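Local coordinates for protein coclaurine N-methyltransferase (Coptis japonica, PDB 6GKV) that transfers a methyl group from S-adenosyl-L-methionine to the ring nitrogen of coclaurine and probably of related tetrahydroisoquinolines, a step in alkaloid biosynthesis, at residues M85-K91 against L104-I109; G221-L225 against V347-K351; K231-Y235 against E340-A344. All coordinates share one frame; numbering follows the deposited sequence.

Contact 1. Residues M85-K91 against L104-I109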
loop_
_atom_site.group_PDB
_atom_site.type_symbol
_atom_site.label_atom_id
_atom_site.label_comp_id
_atom_site.label_asym_id
_atom_site.label_seq_id
_atom_site.Cartn_x
_atom_site.Cartn_y
_atom_site.Cartn_z
ATOM N N MET A 85 5.877 -8.733 -34.887
ATOM C CA MET A 85 5.297 -7.737 -34.008
ATOM C C MET A 85 6.232 -7.394 -32.848
ATOM O O MET A 85 6.418 -6.218 -32.546
ATOM C CB MET A 85 3.945 -8.195 -33.470
ATOM C CG MET A 85 3.192 -7.071 -32.778
ATOM S SD MET A 85 1.560 -7.510 -32.158
ATOM C CE MET A 85 1.969 -8.288 -30.585
ATOM N N ASN A 86 6.809 -8.410 -32.201
ATOM C CA ASN A 86 7.729 -8.179 -31.082
ATOM C C ASN A 86 9.121 -7.854 -31.609
ATOM O O ASN A 86 9.398 -8.047 -32.797
ATOM C CB ASN A 86 7.801 -9.391 -30.144
ATOM C CG ASN A 86 6.465 -9.711 -29.472
ATOM O OD1 ASN A 86 5.452 -9.033 -29.699
ATOM N ND2 ASN A 86 6.458 -10.762 -28.650
ATOM N N GLY A 87 9.991 -7.360 -30.726
ATOM C CA GLY A 87 11.388 -7.101 -31.059
ATOM C C GLY A 87 12.224 -8.371 -31.047
ATOM O O GLY A 87 11.672 -9.471 -31.079
ATOM N N SER A 88 13.548 -8.224 -30.979
ATOM C CA SER A 88 14.484 -9.352 -31.116
ATOM C C SER A 88 14.349 -10.487 -30.098
ATOM O O SER A 88 14.675 -11.634 -30.421
ATOM C CB SER A 88 15.922 -8.854 -31.049
ATOM O OG SER A 88 16.299 -8.186 -32.220
ATOM N N ASN A 89 13.924 -10.176 -28.873
ATOM C CA ASN A 89 13.816 -11.186 -27.816
ATOM C C ASN A 89 12.390 -11.698 -27.629
ATOM O O ASN A 89 12.146 -12.588 -26.808
ATOM C CB ASN A 89 14.329 -10.647 -26.472
ATOM C CG ASN A 89 15.646 -9.905 -26.590
ATOM O OD1 ASN A 89 15.676 -8.696 -26.829
ATOM N ND2 ASN A 89 16.743 -10.630 -26.420
ATOM N N LEU A 90 11.455 -11.145 -28.396
ATOM C CA LEU A 90 10.073 -11.586 -28.343
ATOM C C LEU A 90 9.533 -11.390 -26.936
ATOM O O LEU A 90 8.953 -12.298 -26.337
ATOM C CB LEU A 90 9.952 -13.046 -28.767
ATOM C CG LEU A 90 10.634 -13.408 -30.085
ATOM C CD1 LEU A 90 10.461 -14.882 -30.373
ATOM C CD2 LEU A 90 10.089 -12.570 -31.215
ATOM N N LYS A 91 9.743 -10.194 -26.403
ATOM C CA LYS A 91 9.246 -9.868 -25.083
ATOM C C LYS A 91 7.802 -9.426 -25.209
ATOM O O LYS A 91 7.518 -8.400 -25.825
ATOM C CB LYS A 91 10.105 -8.781 -24.444
ATOM C CG LYS A 91 9.788 -8.510 -22.970
ATOM C CD LYS A 91 10.774 -7.500 -22.385
ATOM C CE LYS A 91 10.870 -7.654 -20.882
ATOM N NZ LYS A 91 9.594 -7.295 -20.221
ATOM N N LEU A 104 12.734 -0.341 -30.003
ATOM C CA LEU A 104 12.023 -1.405 -29.305
ATOM C C LEU A 104 13.019 -2.438 -28.802
ATOM O O LEU A 104 12.898 -2.941 -27.678
ATOM C CB LEU A 104 10.980 -2.071 -30.214
ATOM C CG LEU A 104 10.287 -3.324 -29.651
ATOM C CD1 LEU A 104 9.466 -3.010 -28.411
ATOM C CD2 LEU A 104 9.422 -4.017 -30.712
ATOM N N ASP A 105 14.002 -2.751 -29.642
ATOM C CA ASP A 105 14.999 -3.753 -29.303
ATOM C C ASP A 105 15.754 -3.330 -28.064
ATOM O O ASP A 105 15.844 -4.082 -27.100
ATOM C CB ASP A 105 15.974 -3.976 -30.455
ATOM C CG ASP A 105 15.490 -5.021 -31.442
ATOM O OD1 ASP A 105 14.260 -5.187 -31.608
ATOM O OD2 ASP A 105 16.360 -5.682 -32.046
ATOM N N GLU A 106 16.283 -2.111 -28.109
ATOM C CA GLU A 106 16.937 -1.484 -26.973
ATOM C C GLU A 106 16.078 -1.548 -25.720
ATOM O O GLU A 106 16.588 -1.749 -24.610
ATOM C CB GLU A 106 17.259 -0.015 -27.286
ATOM C CG GLU A 106 18.608 0.224 -27.959
ATOM C CD GLU A 106 18.865 1.693 -28.289
ATOM O OE1 GLU A 106 17.901 2.498 -28.324
ATOM O OE2 GLU A 106 20.042 2.033 -28.534
ATOM N N ALA A 107 14.774 -1.358 -25.902
ATOM C CA ALA A 107 13.879 -1.217 -24.764
ATOM C C ALA A 107 13.641 -2.557 -24.099
ATOM O O ALA A 107 13.558 -2.624 -22.871
ATOM C CB ALA A 107 12.568 -0.589 -25.185
ATOM N N GLU A 108 13.514 -3.607 -24.918
ATOM C CA GLU A 108 13.410 -4.978 -24.420
ATOM C C GLU A 108 14.608 -5.245 -23.515
ATOM O O GLU A 108 14.455 -5.605 -22.350
ATOM C CB GLU A 108 13.365 -5.998 -25.566
ATOM C CG GLU A 108 12.124 -5.924 -26.468
ATOM C CD GLU A 108 11.988 -7.126 -27.401
ATOM O OE1 GLU A 108 13.002 -7.543 -28.009
ATOM O OE2 GLU A 108 10.861 -7.660 -27.520
ATOM N N ILE A 109 15.798 -5.022 -24.067
ATOM C CA ILE A 109 17.072 -5.188 -23.363
ATOM C C ILE A 109 17.144 -4.426 -22.034
ATOM O O ILE A 109 17.563 -4.976 -21.019
ATOM C CB ILE A 109 18.247 -4.738 -24.259
ATOM C CG1 ILE A 109 18.285 -5.562 -25.559
ATOM C CG2 ILE A 109 19.570 -4.834 -23.508
ATOM C CD1 ILE A 109 18.451 -7.068 -25.355
HETATM O O HOH W 1 8.478 -6.575 -27.777
#

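Contact 2. Residues G221-L225 against V347-K351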
loop_
_atom_site.group_PDB
_atom_site.type_symbol
_atom_site.label_atom_id
_atom_site.label_comp_id
_atom_site.label_asym_id
_atom_site.label_seq_id
_atom_site.Cartn_x
_atom_site.Cartn_y
_atom_site.Cartn_z
ATOM N N GLY A 221 16.638 -17.108 -0.871
ATOM C CA GLY A 221 16.248 -16.874 -2.245
ATOM C C GLY A 221 15.290 -15.702 -2.321
ATOM O O GLY A 221 14.693 -15.323 -1.312
ATOM N N LEU A 222 15.143 -15.131 -3.514
ATOM C CA LEU A 222 14.224 -14.014 -3.723
ATOM C C LEU A 222 13.157 -14.338 -4.746
ATOM O O LEU A 222 13.323 -15.223 -5.588
ATOM C CB LEU A 222 14.984 -12.758 -4.158
ATOM C CG LEU A 222 16.137 -12.394 -3.222
ATOM C CD1 LEU A 222 16.823 -11.112 -3.630
ATOM C CD2 LEU A 222 15.632 -12.311 -1.788
ATOM N N LEU A 223 12.047 -13.621 -4.631
ATOM C CA LEU A 223 10.972 -13.625 -5.604
ATOM C C LEU A 223 10.849 -12.228 -6.213
ATOM O O LEU A 223 10.591 -11.263 -5.491
ATOM C CB LEU A 223 9.643 -14.022 -4.952
ATOM C CG LEU A 223 8.437 -13.797 -5.873
ATOM C CD1 LEU A 223 8.580 -14.655 -7.112
ATOM C CD2 LEU A 223 7.095 -14.069 -5.175
ATOM N N PHE A 224 11.051 -12.105 -7.525
ATOM C CA PHE A 224 10.835 -10.816 -8.182
ATOM C C PHE A 224 9.567 -10.837 -9.053
ATOM O O PHE A 224 9.382 -11.722 -9.908
ATOM C CB PHE A 224 12.032 -10.416 -9.029
ATOM C CG PHE A 224 11.807 -9.139 -9.801
ATOM C CD1 PHE A 224 11.861 -7.905 -9.161
ATOM C CD2 PHE A 224 11.512 -9.169 -11.151
ATOM C CE1 PHE A 224 11.641 -6.727 -9.864
ATOM C CE2 PHE A 224 11.285 -7.993 -11.857
ATOM C CZ PHE A 224 11.351 -6.770 -11.213
ATOM N N LEU A 225 8.704 -9.848 -8.840
ATOM C CA LEU A 225 7.414 -9.775 -9.529
ATOM C C LEU A 225 7.193 -8.485 -10.313
ATOM O O LEU A 225 7.414 -7.405 -9.800
ATOM C CB LEU A 225 6.282 -9.923 -8.520
ATOM C CG LEU A 225 4.878 -9.669 -9.065
ATOM C CD1 LEU A 225 4.543 -10.755 -10.035
ATOM C CD2 LEU A 225 3.864 -9.631 -7.929
ATOM N N VAL A 347 7.794 -5.671 -7.449
ATOM C CA VAL A 347 7.917 -6.064 -6.058
ATOM C C VAL A 347 8.998 -7.123 -5.847
ATOM O O VAL A 347 9.025 -8.152 -6.541
ATOM C CB VAL A 347 6.593 -6.603 -5.504
ATOM C CG1 VAL A 347 6.678 -6.699 -3.993
ATOM C CG2 VAL A 347 5.426 -5.702 -5.917
ATOM N N LEU A 348 9.885 -6.874 -4.876
ATOM C CA LEU A 348 10.893 -7.866 -4.513
ATOM C C LEU A 348 10.511 -8.495 -3.175
ATOM O O LEU A 348 10.278 -7.791 -2.195
ATOM C CB LEU A 348 12.296 -7.243 -4.462
ATOM C CG LEU A 348 13.475 -8.204 -4.221
ATOM C CD1 LEU A 348 13.599 -9.243 -5.330
ATOM C CD2 LEU A 348 14.798 -7.454 -4.035
ATOM N N PHE A 349 10.398 -9.815 -3.156
ATOM C CA PHE A 349 10.023 -10.561 -1.953
ATOM C C PHE A 349 11.163 -11.464 -1.485
ATOM O O PHE A 349 11.877 -12.031 -2.314
ATOM C CB PHE A 349 8.816 -11.475 -2.190
ATOM C CG PHE A 349 7.546 -10.780 -2.598
ATOM C CD1 PHE A 349 6.671 -10.287 -1.642
ATOM C CD2 PHE A 349 7.180 -10.710 -3.949
ATOM C CE1 PHE A 349 5.470 -9.688 -2.020
ATOM C CE2 PHE A 349 5.974 -10.128 -4.349
ATOM C CZ PHE A 349 5.112 -9.621 -3.384
ATOM N N LYS A 350 11.286 -11.642 -0.169
ATOM C CA LYS A 350 12.074 -12.745 0.406
ATOM C C LYS A 350 11.133 -13.749 1.091
ATOM O O LYS A 350 9.949 -13.457 1.275
ATOM C CB LYS A 350 13.103 -12.222 1.406
ATOM C CG LYS A 350 12.486 -11.865 2.739
ATOM C CD LYS A 350 13.510 -11.268 3.697
ATOM C CE LYS A 350 12.825 -10.709 4.937
ATOM N NZ LYS A 350 13.737 -9.787 5.677
ATOM N N LYS A 351 11.659 -14.909 1.489
ATOM C CA LYS A 351 10.811 -16.001 1.966
ATOM C C LYS A 351 10.172 -15.727 3.324
ATOM O O LYS A 351 10.876 -15.575 4.319
ATOM C CB LYS A 351 11.616 -17.295 2.032
ATOM C CG LYS A 351 10.824 -18.514 1.657
ATOM C CD LYS A 351 11.632 -19.778 1.895
ATOM C CE LYS A 351 10.686 -20.941 2.096
ATOM N NZ LYS A 351 9.380 -20.441 2.634
#

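Contact 3. Residues K231-Y235 against E340-A344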
loop_
_atom_site.group_PDB
_atom_site.type_symbol
_atom_site.label_atom_id
_atom_site.label_comp_id
_atom_site.label_asym_id
_atom_site.label_seq_id
_atom_site.Cartn_x
_atom_site.Cartn_y
_atom_site.Cartn_z
ATOM N N LYS A 231 -2.500 2.845 -10.264
ATOM C CA LYS A 231 -1.745 3.295 -9.091
ATOM C C LYS A 231 -2.555 3.231 -7.792
ATOM O O LYS A 231 -1.996 3.039 -6.723
ATOM C CB LYS A 231 -1.221 4.710 -9.305
ATOM C CG LYS A 231 -2.263 5.833 -9.236
ATOM C CD LYS A 231 -1.529 7.185 -9.240
ATOM C CE LYS A 231 -2.431 8.348 -9.609
ATOM N NZ LYS A 231 -1.628 9.527 -10.046
ATOM N N THR A 232 -3.877 3.307 -7.882
ATOM C CA THR A 232 -4.695 3.396 -6.669
ATOM C C THR A 232 -5.716 2.278 -6.456
ATOM O O THR A 232 -5.751 1.667 -5.383
ATOM C CB THR A 232 -5.433 4.705 -6.676
ATOM O OG1 THR A 232 -4.467 5.743 -6.826
ATOM C CG2 THR A 232 -6.234 4.893 -5.398
ATOM N N PHE A 233 -6.562 2.021 -7.456
ATOM C CA PHE A 233 -7.609 1.029 -7.258
ATOM C C PHE A 233 -7.304 -0.288 -7.960
ATOM O O PHE A 233 -6.332 -0.410 -8.706
ATOM C CB PHE A 233 -8.998 1.576 -7.669
ATOM C CG PHE A 233 -9.086 2.157 -9.072
ATOM C CD1 PHE A 233 -9.276 1.337 -10.176
ATOM C CD2 PHE A 233 -9.084 3.537 -9.272
ATOM C CE1 PHE A 233 -9.395 1.871 -11.456
ATOM C CE2 PHE A 233 -9.210 4.076 -10.557
ATOM C CZ PHE A 233 -9.358 3.238 -11.643
ATOM N N ALA A 234 -8.101 -1.300 -7.661
ATOM C CA ALA A 234 -7.881 -2.613 -8.240
ATOM C C ALA A 234 -9.218 -3.140 -8.728
ATOM O O ALA A 234 -10.267 -2.738 -8.206
ATOM C CB ALA A 234 -7.249 -3.563 -7.220
ATOM N N TYR A 235 -9.198 -4.021 -9.729
ATOM C CA TYR A 235 -10.468 -4.550 -10.236
ATOM C C TYR A 235 -10.358 -5.737 -11.179
ATOM O O TYR A 235 -9.412 -5.855 -11.980
ATOM C CB TYR A 235 -11.271 -3.438 -10.930
ATOM C CG TYR A 235 -10.569 -2.707 -12.067
ATOM C CD1 TYR A 235 -9.528 -1.819 -11.820
ATOM C CD2 TYR A 235 -10.985 -2.869 -13.384
ATOM C CE1 TYR A 235 -8.899 -1.132 -12.857
ATOM C CE2 TYR A 235 -10.366 -2.194 -14.421
ATOM C CZ TYR A 235 -9.326 -1.317 -14.148
ATOM O OH TYR A 235 -8.711 -0.640 -15.167
ATOM N N GLU A 340 0.476 8.257 -15.662
ATOM C CA GLU A 340 0.399 8.344 -14.212
ATOM C C GLU A 340 -0.929 7.823 -13.693
ATOM O O GLU A 340 -1.388 8.227 -12.634
ATOM C CB GLU A 340 0.627 9.805 -13.771
ATOM C CG GLU A 340 2.084 10.229 -13.922
ATOM C CD GLU A 340 2.998 9.453 -12.952
ATOM O OE1 GLU A 340 2.589 9.261 -11.782
ATOM O OE2 GLU A 340 4.110 9.016 -13.351
ATOM N N GLU A 341 -1.553 6.935 -14.461
ATOM C CA GLU A 341 -2.762 6.249 -14.024
ATOM C C GLU A 341 -2.535 4.728 -14.009
ATOM O O GLU A 341 -2.405 4.115 -12.952
ATOM C CB GLU A 341 -3.942 6.604 -14.929
ATOM C CG GLU A 341 -4.338 8.077 -14.887
ATOM C CD GLU A 341 -4.916 8.503 -13.548
ATOM O OE1 GLU A 341 -5.228 7.635 -12.723
ATOM O OE2 GLU A 341 -5.083 9.715 -13.319
ATOM N N TRP A 342 -2.529 4.129 -15.195
ATOM C CA TRP A 342 -2.234 2.712 -15.345
ATOM C C TRP A 342 -0.748 2.592 -15.619
ATOM O O TRP A 342 -0.186 3.383 -16.389
ATOM C CB TRP A 342 -3.073 2.092 -16.470
ATOM C CG TRP A 342 -4.536 1.950 -16.110
ATOM C CD1 TRP A 342 -5.090 0.968 -15.347
ATOM C CD2 TRP A 342 -5.614 2.828 -16.485
ATOM N NE1 TRP A 342 -6.448 1.170 -15.229
ATOM C CE2 TRP A 342 -6.789 2.284 -15.913
ATOM C CE3 TRP A 342 -5.696 3.975 -17.276
ATOM C CZ2 TRP A 342 -8.042 2.891 -16.106
ATOM C CZ3 TRP A 342 -6.953 4.561 -17.463
ATOM C CH2 TRP A 342 -8.102 4.021 -16.875
ATOM N N MET A 343 -0.108 1.617 -14.977
ATOM C CA MET A 343 1.340 1.534 -14.998
ATOM C C MET A 343 1.849 0.166 -14.564
ATOM O O MET A 343 1.075 -0.787 -14.424
ATOM C CB MET A 343 1.938 2.622 -14.095
ATOM C CG MET A 343 1.298 2.681 -12.691
ATOM S SD MET A 343 1.940 4.021 -11.641
ATOM C CE MET A 343 0.942 5.411 -12.155
ATOM N N ALA A 344 3.157 0.099 -14.336
ATOM C CA ALA A 344 3.830 -1.131 -13.951
ATOM C C ALA A 344 4.431 -1.068 -12.546
ATOM O O ALA A 344 5.060 -0.084 -12.149
ATOM C CB ALA A 344 4.909 -1.469 -14.961
#

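Contact 1. Residues M85-K91 against L104-I109
Gly87 and Asp105 bring the loop after helix 79-85 against the first turns of helix 104-118, their CA atoms 5.2 Å apart, and Gly87 to Leu90 form a type I beta turn that faces the helix. The motif is a turn whose backbone N-H groups are gathered by acidic side chains, here beside the cofactor site of the Rossmann-like methyltransferase fold. Glu108 is central. The chain extends beyond CG (chi2 -168°), which carries the carboxylate to the N-H groups of the turn. OE1 accepts from the backbone N of Asn89 at 2.9 Å, almost straight at 169° and on the syn side, only slightly out of the carboxylate plane. OE2 accepts from Lys91 N at 3.0 Å, this time from above that plane, and Gly87 N adds a weak bond to the same oxygen. Both oxygens of this buried carboxylate are therefore engaged by main chain, which would probably stabilise its negative charge. One turn earlier, Asp105 grips Ser88 twice: OD1 meets the backbone N at 3.2 Å and OD2 receives the hydroxyl OG at 2.5 Å, both from above the carboxylate plane. Leu104 adds an apolar touch, its CD2 methyl 3.4 Å from Gly87 N. Lys91 lays CB beside Glu108 OE2, while its NZ turns to Ser93, a residue that binds S-adenosyl-L-homocysteine, and to Cys94 and Tyr115. A water completes the cluster, donating to Glu108 OE2 at 2.6 Å and to Lys91 O at 2.8 Å.

Contact 2. Residues G221-L225 against V347-K351
Leu223 and Phe349 form a hydrogen-bonded antiparallel pair between strands 221-230 and 342-350, neighbours in the mixed sheet of the Rossmann-like methyltransferase fold. The segment axes approach to 4.6 Å with 157° between their directions. Main-chain bonding comes first. Leu223 N reaches Phe349 O at 2.8 Å and nearly straight, 176° at the hydrogen, and Phe349 N returns a bond of 2.8 Å to Leu223 O. Leu225 and Val347 repeat the reciprocal pattern. Phe224 and Leu348 lie between these pairs as a non-hydrogen-bonded pair; there Leu348 CA makes a C-H...O contact to Leu223 O at 3.5 Å.

Apolar contacts divide between the two faces. On the face of Leu223, Leu225, Val347 and Phe349, the side chains of Leu223 and Phe349 run side by side, with Leu223 CD2 3.6 Å from ring atom CD2 of Phe349. Leu225 CD2 touches the edge of the same ring at CE2, while Val347 CG1, from the ring's own strand, sits 3.3 Å above one face, offset toward the rim. On the other face, Leu348 CG stands anti to its backbone N (chi1 -174°), a turn that brings CD1 to 4.0 Å from Leu222 CB and near the edge of the Phe224 ring.

Charge appears at the border: Lys350 rests CB against Leu222 CD2 but sends NZ to a salt bridge with Asp269 of the second subunit. The pairing is therefore largely buried and apolar, held by four near-linear main-chain hydrogen bonds, while the ionic link, through Lys350, is made to the second subunit.

Contact 3. Residues K231-Y235 against E340-A344
Lys231 NZ donates to Glu340 O at 2.9 Å, and the backbone N of the same lysine donates to Glu341 O at 3.0 Å, so one residue ties down two successive carbonyls. This closes the ends of adjacent antiparallel strands in the Rossmann-like sheet, where the loop following strand 221-230 meets the start of strand 342-350. Both donors arrive nearly along the C=O axis. The lysine chain can span them because CG sits between the backbone N and the carbonyl carbon (chi1 73°) and the rest is extended, running alongside the Glu340-Glu341 backbone. The Glu340 carboxylate stays beyond salt-bridge range of NZ; its oxygens bond instead to Thr43 and Tyr44 of the second subunit. Glu341, nearby, uses OE1 for Tyr40 and His230, which also meets the Trp342 ring edge-to-face. Over the lysine stem, Met343 bends at chi3 and places CE 3.6 Å from Lys231 CB, an apolar touch beside the polar pair. Farther along, the side chains of Tyr235 and Trp342 cross at about a right angle. Trp342 also packs on Met333 and Phe334, which line the N-methylheliamine pocket. Its indole NE1 gives its hydrogen to Tyr235 OH at 2.9 Å, bent to 136°, with the hydroxyl oxygen 27° out of the indole plane.

In the fold
Contacts 2 and 3 both use strand 342-350 and are joined in sequence, contact 3 nested within the chain loop that contact 2 closes; their centres are 21 Å apart, at opposite ends of the strand pair 221-230 and 342-350. Contact 1 precedes both along the chain and touches neither, its nearest atoms about 9 Å from each. It lies closest to the cofactor product: the Lys91 side chain is about 4 Å from bound S-adenosyl-L-homocysteine. Contact 3 is nearer the other ligand, with the Trp342 side chain about 7 Å from N-methylheliamine, whereas Leu225 of contact 2 stands about 10 Å from both ligands.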